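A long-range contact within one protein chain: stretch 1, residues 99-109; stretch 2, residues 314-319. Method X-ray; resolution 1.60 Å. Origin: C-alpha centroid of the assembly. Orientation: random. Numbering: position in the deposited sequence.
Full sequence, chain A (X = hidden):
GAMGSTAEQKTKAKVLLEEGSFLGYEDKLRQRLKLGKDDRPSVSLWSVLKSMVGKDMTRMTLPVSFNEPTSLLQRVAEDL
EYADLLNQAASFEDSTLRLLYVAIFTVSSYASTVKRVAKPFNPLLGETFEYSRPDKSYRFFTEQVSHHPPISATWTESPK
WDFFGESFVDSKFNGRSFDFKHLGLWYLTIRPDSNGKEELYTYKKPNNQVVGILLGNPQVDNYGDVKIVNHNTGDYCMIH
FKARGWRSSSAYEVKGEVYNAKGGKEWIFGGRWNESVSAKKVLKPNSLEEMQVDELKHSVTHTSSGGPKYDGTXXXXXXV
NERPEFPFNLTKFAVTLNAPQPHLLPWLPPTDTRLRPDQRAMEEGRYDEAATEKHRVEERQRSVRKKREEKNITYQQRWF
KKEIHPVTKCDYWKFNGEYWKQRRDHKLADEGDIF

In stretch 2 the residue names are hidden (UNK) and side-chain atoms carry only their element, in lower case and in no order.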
ATOM      1  N   LEU A  99       2.420  11.308  16.077  1.00 16.69           N
ATOM      2  CA  LEU A  99       2.039   9.899  16.091  1.00 17.13           C
ATOM      3  C   LEU A  99       0.553   9.720  15.796  1.00 16.33           C
ATOM      4  O   LEU A  99       0.165   8.782  15.096  1.00 16.18           O
ATOM      5  CB  LEU A  99       2.409   9.261  17.430  1.00 18.37           C
ATOM      6  CG  LEU A  99       2.080   7.779  17.595  1.00 16.48           C
ATOM      7  CD1 LEU A  99       2.546   6.962  16.373  1.00 16.90           C
ATOM      8  CD2 LEU A  99       2.663   7.191  18.874  1.00 20.65           C
ATOM      9  N   LEU A 100      -0.299  10.598  16.327  1.00 16.45           N
ATOM     10  CA  LEU A 100      -1.724  10.504  16.023  1.00 17.47           C
ATOM     11  C   LEU A 100      -1.964  10.525  14.518  1.00 17.63           C
ATOM     12  O   LEU A 100      -2.733   9.712  13.979  1.00 17.45           O
ATOM     13  CB  LEU A 100      -2.484  11.648  16.698  1.00 18.53           C
ATOM     14  CG  LEU A 100      -3.974  11.774  16.352  1.00 16.24           C
ATOM     15  CD1 LEU A 100      -4.759  10.566  16.872  1.00 16.85           C
ATOM     16  CD2 LEU A 100      -4.546  13.077  16.883  1.00 16.26           C
ATOM     17  N   TYR A 101      -1.323  11.462  13.824  1.00 16.99           N
ATOM     18  CA  TYR A 101      -1.541  11.577  12.388  1.00 16.18           C
ATOM     19  C   TYR A 101      -0.865  10.444  11.618  1.00 16.43           C
ATOM     20  O   TYR A 101      -1.415   9.982  10.611  1.00 15.13           O
ATOM     21  CB  TYR A 101      -1.097  12.960  11.909  1.00 16.76           C
ATOM     22  CG  TYR A 101      -2.180  14.003  12.130  1.00 18.17           C
ATOM     23  CD1 TYR A 101      -2.579  14.354  13.418  1.00 20.01           C
ATOM     24  CD2 TYR A 101      -2.804  14.626  11.062  1.00 16.09           C
ATOM     25  CE1 TYR A 101      -3.578  15.285  13.627  1.00 20.42           C
ATOM     26  CE2 TYR A 101      -3.805  15.559  11.260  1.00 18.19           C
ATOM     27  CZ  TYR A 101      -4.180  15.892  12.550  1.00 23.60           C
ATOM     28  OH  TYR A 101      -5.168  16.827  12.780  1.00 22.26           O
ATOM     29  N   VAL A 102       0.299   9.969  12.078  1.00 16.26           N
ATOM     30  CA  VAL A 102       0.884   8.756  11.499  1.00 15.11           C
ATOM     31  C   VAL A 102      -0.095   7.596  11.620  1.00 15.66           C
ATOM     32  O   VAL A 102      -0.336   6.855  10.652  1.00 15.27           O
ATOM     33  CB  VAL A 102       2.235   8.425  12.167  1.00 15.58           C
ATOM     34  CG1 VAL A 102       2.667   6.989  11.842  1.00 15.44           C
ATOM     35  CG2 VAL A 102       3.312   9.402  11.719  1.00 15.03           C
ATOM     36  N   ALA A 103      -0.679   7.420  12.810  1.00 15.20           N
ATOM     37  CA  ALA A 103      -1.614   6.323  13.033  1.00 15.15           C
ATOM     38  C   ALA A 103      -2.810   6.426  12.106  1.00 14.57           C
ATOM     39  O   ALA A 103      -3.245   5.431  11.516  1.00 14.74           O
ATOM     40  CB  ALA A 103      -2.086   6.317  14.486  1.00 16.91           C
ATOM     41  N   ILE A 104      -3.389   7.621  12.003  1.00 15.10           N
ATOM     42  CA  ILE A 104      -4.559   7.741  11.148  1.00 13.57           C
ATOM     43  C   ILE A 104      -4.166   7.549   9.687  1.00 15.94           C
ATOM     44  O   ILE A 104      -4.926   6.954   8.916  1.00 13.76           O
ATOM     45  CB  ILE A 104      -5.286   9.065  11.433  1.00 17.51           C
ATOM     46  CG1 ILE A 104      -5.887   8.979  12.841  1.00 17.72           C
ATOM     47  CG2 ILE A 104      -6.383   9.311  10.405  1.00 16.75           C
ATOM     48  CD1 ILE A 104      -6.391  10.286  13.413  1.00 18.67           C
ATOM     49  N   PHE A 105      -2.951   7.957   9.299  1.00 13.43           N
ATOM     50  CA  PHE A 105      -2.458   7.564   7.977  1.00 13.13           C
ATOM     51  C   PHE A 105      -2.502   6.047   7.779  1.00 12.95           C
ATOM     52  O   PHE A 105      -2.894   5.568   6.705  1.00 12.58           O
ATOM     53  CB  PHE A 105      -1.036   8.078   7.751  1.00 12.56           C
ATOM     54  CG  PHE A 105      -0.373   7.476   6.539  1.00 14.16           C
ATOM     55  CD1 PHE A 105      -0.681   7.931   5.266  1.00 13.51           C
ATOM     56  CD2 PHE A 105       0.551   6.447   6.676  1.00 13.68           C
ATOM     57  CE1 PHE A 105      -0.076   7.356   4.139  1.00 14.40           C
ATOM     58  CE2 PHE A 105       1.167   5.887   5.569  1.00 14.41           C
ATOM     59  CZ  PHE A 105       0.854   6.338   4.297  1.00 13.66           C
ATOM     60  N   THR A 106      -2.070   5.268   8.778  1.00 12.41           N
ATOM     61  CA  THR A 106      -2.062   3.815   8.581  1.00 13.24           C
ATOM     62  C   THR A 106      -3.470   3.253   8.436  1.00 13.75           C
ATOM     63  O   THR A 106      -3.646   2.210   7.791  1.00 15.31           O
ATOM     64  CB  THR A 106      -1.330   3.079   9.720  1.00 14.78           C
ATOM     65  OG1 THR A 106      -2.136   3.048  10.907  1.00 14.18           O
ATOM     66  CG2 THR A 106       0.028   3.728  10.026  1.00 15.25           C
ATOM     67  N   VAL A 107      -4.472   3.941   8.982  1.00 12.44           N
ATOM     68  CA  VAL A 107      -5.859   3.501   8.883  1.00 12.67           C
ATOM     69  C   VAL A 107      -6.489   3.934   7.569  1.00 13.44           C
ATOM     70  O   VAL A 107      -7.401   3.264   7.058  1.00 13.62           O
ATOM     71  CB  VAL A 107      -6.647   4.056  10.086  1.00 13.20           C
ATOM     72  CG1 VAL A 107      -8.146   3.808   9.923  1.00 17.11           C
ATOM     73  CG2 VAL A 107      -6.116   3.461  11.389  1.00 15.55           C
ATOM     74  N   SER A 108      -5.992   5.028   6.988  1.00 12.47           N
ATOM     75  CA  SER A 108      -6.657   5.690   5.874  1.00 12.54           C
ATOM     76  C   SER A 108      -6.678   4.850   4.602  1.00 12.58           C
ATOM     77  O   SER A 108      -7.462   5.151   3.706  1.00 12.84           O
ATOM     78  CB  SER A 108      -5.966   7.023   5.587  1.00 11.22           C
ATOM     79  OG  SER A 108      -4.652   6.841   5.072  1.00 11.24           O
ATOM     80  N   SER A 109      -5.826   3.846   4.484  1.00 11.72           N
ATOM     81  CA  SER A 109      -5.717   3.097   3.236  1.00 11.68           C
ATOM     82  C   SER A 109      -6.670   1.909   3.155  1.00 12.75           C
ATOM     83  O   SER A 109      -6.598   1.137   2.184  1.00 12.78           O
ATOM     84  CB  SER A 109      -4.282   2.626   3.030  1.00 13.96           C
ATOM     85  OG  SER A 109      -3.744   2.158   4.247  1.00 12.88           O
ATOM     86  N   UNK A 314     -13.570  17.425  20.011  1.00 22.93           N
ATOM     87  CA  UNK A 314     -13.274  16.532  18.896  1.00 23.36           C
ATOM     88  C   UNK A 314     -12.935  17.320  17.638  1.00 24.82           C
ATOM     89  O   UNK A 314     -13.462  18.409  17.396  1.00 26.02           O
ATOM     90  n   UNK A 314     -16.156  13.712  16.471  1.00 47.36           N
ATOM     91  c   UNK A 314     -14.458  15.604  18.617  1.00 29.90           C
ATOM     92  c   UNK A 314     -17.100  13.969  17.367  1.00 48.06           C
ATOM     93  c   UNK A 314     -14.727  14.597  19.720  1.00 35.20           C
ATOM     94  n   UNK A 314     -18.304  14.353  16.961  1.00 56.00           N
ATOM     95  c   UNK A 314     -15.558  13.421  19.216  1.00 42.72           C
ATOM     96  n   UNK A 314     -16.846  13.839  18.666  1.00 48.51           N
ATOM     97  N   UNK A 315     -12.050  16.750  16.819  1.00 18.73           N
ATOM     98  CA  UNK A 315     -11.717  17.350  15.536  1.00 19.72           C
ATOM     99  C   UNK A 315     -11.598  16.257  14.485  1.00 19.39           C
ATOM    100  O   UNK A 315     -11.150  15.147  14.786  1.00 20.56           O
ATOM    101  c   UNK A 315      -9.068  17.286  17.533  1.00 22.31           C
ATOM    102  c   UNK A 315      -7.209  16.169  15.832  1.00 23.09           C
ATOM    103  c   UNK A 315      -7.985  16.606  18.059  1.00 18.81           C
ATOM    104  c   UNK A 315      -7.050  16.040  17.204  1.00 21.20           C
ATOM    105  c   UNK A 315      -8.300  16.852  15.316  1.00 21.31           C
ATOM    106  c   UNK A 315     -10.420  18.167  15.604  1.00 21.22           C
ATOM    107  c   UNK A 315      -9.244  17.411  16.161  1.00 21.51           C
ATOM    108  N   UNK A 316     -12.023  16.579  13.265  1.00 22.23           N
ATOM    109  CA  UNK A 316     -11.893  15.651  12.149  1.00 20.97           C
ATOM    110  C   UNK A 316     -10.440  15.557  11.708  1.00 23.02           C
ATOM    111  O   UNK A 316      -9.709  16.551  11.697  1.00 23.00           O
ATOM    112  c   UNK A 316     -14.245  16.064  11.318  1.00 30.31           C
ATOM    113  o   UNK A 316     -14.691  15.207  12.078  1.00 36.67           O
ATOM    114  c   UNK A 316     -12.769  16.105  10.983  1.00 24.50           C
ATOM    115  n   UNK A 316     -15.012  16.998  10.757  1.00 36.29           N
ATOM    116  N   UNK A 317     -10.014  14.345  11.347  1.00 18.68           N
ATOM    117  CA  UNK A 317      -8.659  14.106  10.880  1.00 18.21           C
ATOM    118  C   UNK A 317      -8.640  13.542   9.467  1.00 20.61           C
ATOM    119  O   UNK A 317      -7.803  13.940   8.648  1.00 20.95           O
ATOM    120  c   UNK A 317      -7.885  13.175  11.842  1.00 18.55           C
ATOM    121  c   UNK A 317      -7.733  13.827  13.214  1.00 22.12           C
ATOM    122  c   UNK A 317      -8.581  11.839  11.968  1.00 28.60           C
ATOM    123  N   UNK A 318      -9.556  12.624   9.153  1.00 17.18           N
ATOM    124  CA  UNK A 318      -9.554  11.965   7.853  1.00 18.42           C
ATOM    125  C   UNK A 318     -10.978  11.677   7.393  1.00 15.38           C
ATOM    126  O   UNK A 318     -11.830  11.287   8.195  1.00 16.64           O
ATOM    127  c   UNK A 318      -8.742  10.659   7.912  1.00 15.54           C
ATOM    128  c   UNK A 318      -8.936   9.824   6.692  1.00 14.52           C
ATOM    129  c   UNK A 318      -9.727   8.270   5.213  1.00 14.05           C
ATOM    130  c   UNK A 318     -11.497   7.032   6.909  1.00 18.16           C
ATOM    131  c   UNK A 318     -10.755   8.103   7.394  1.00 16.64           C
ATOM    132  n   UNK A 318      -8.789   9.051   4.588  1.00 13.95           N
ATOM    133  c   UNK A 318     -11.349   6.596   5.583  1.00 16.78           C
ATOM    134  c   UNK A 318      -9.849   8.734   6.540  1.00 14.72           C
ATOM    135  c   UNK A 318      -8.316   9.980   5.484  1.00 15.63           C
ATOM    136  c   UNK A 318     -10.468   7.194   4.725  1.00 14.60           C
ATOM    137  N   UNK A 319     -11.227  11.859   6.095  1.00 17.38           N
ATOM    138  CA  UNK A 319     -12.485  11.451   5.487  1.00 17.70           C
ATOM    139  C   UNK A 319     -12.204  10.821   4.132  1.00 15.99           C
ATOM    140  O   UNK A 319     -11.300  11.261   3.417  1.00 17.13           O
ATOM    141  c   UNK A 319     -13.444  12.640   5.309  1.00 21.25           C
ATOM    142  c   UNK A 319     -14.853  12.239   5.001  1.00 28.08           C
ATOM    143  n   UNK A 319     -17.002  11.786   4.985  1.00 28.94           N
ATOM    144  n   UNK A 319     -15.232  11.721   3.778  1.00 24.65           N
ATOM    145  c   UNK A 319     -16.527  11.461   3.795  1.00 26.74           C
ATOM    146  c   UNK A 319     -15.976  12.278   5.757  1.00 29.15           C
TER

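Position 314 carries seven side-chain atoms, four carbons and three nitrogens. Three carbons run out in an unbranched chain to a nitrogen, which is followed by a carbon bearing two more nitrogens. The side chain is exposed and makes no contact with stretch 1. This is a guanidinium group, so the residue is Arg-314.

Position 315 has seven side-chain carbons, one of them a link to a ring of six. No heteroatom is present, so the ring has no hydroxyl. Its CA-to-CB bond points toward the helix, and the ring lies near Leu-100 and Tyr-101. The residue is Phe-315. Its CZ is 3.9 Å from Leu-100 CD2, which sits at the ring edge. Its CE2 is 3.7 Å from Tyr-101 OH.

Position 316 has two side-chain carbons, the second carrying one oxygen and one nitrogen. Its CA-to-CB bond points away from the helix. That is a short carboxamide, hence Asn-316. Both of its polar atoms are hydrogen-bonded elsewhere in the structure.

Position 317 has three side-chain carbons, one carrying the other two. Its CA-to-CB bond points toward the helix, and its branches touch Ile-104 and Tyr-101. Branching at CB without a heteroatom identifies Val-317. CG2 lies 3.0 Å from Ile-104 CD1, a very tight distance for two methyl groups. CG1 lies 4.0 Å from Tyr-101 OH.

Position 318 has ten side-chain atoms: one linking carbon, then fused five- and six-membered rings with a single nitrogen. Its CB is 3.7 Å from Ile-104 CG2. Ser-108 CB lies over one face of the five-membered ring, 3.8 Å from its centroid, in a CH-pi contact. This indole belongs to Trp-318.

Position 319 has one linking carbon and a five-membered ring of three carbons and two nitrogens. It is exposed and out of reach of stretch 1. The imidazole identifies His-319.

The contact packs a strand against a helix, with their axes 9.0 Å apart at closest approach and their directions 35° apart. No hydrogen bond crosses between the stretches; side-chain packing joins them. Leu-100, Ile-104 and Ser-108 are spaced four residues apart, so they recur on one side of the helix. Ile-104 meets both Val-317 and Trp-318. Tyr-101 has a sideways CA-to-CB bond, but its long side chain brings the hydroxyl to Phe-315 and Val-317. Ser-108 OG donates to Phe-105 O at 2.7 Å, so this hydroxyl is satisfied within the helix while CB packs on the indole. The two stretches together bury 367 Å².

Stretch 2 (314-319) RFNVWH
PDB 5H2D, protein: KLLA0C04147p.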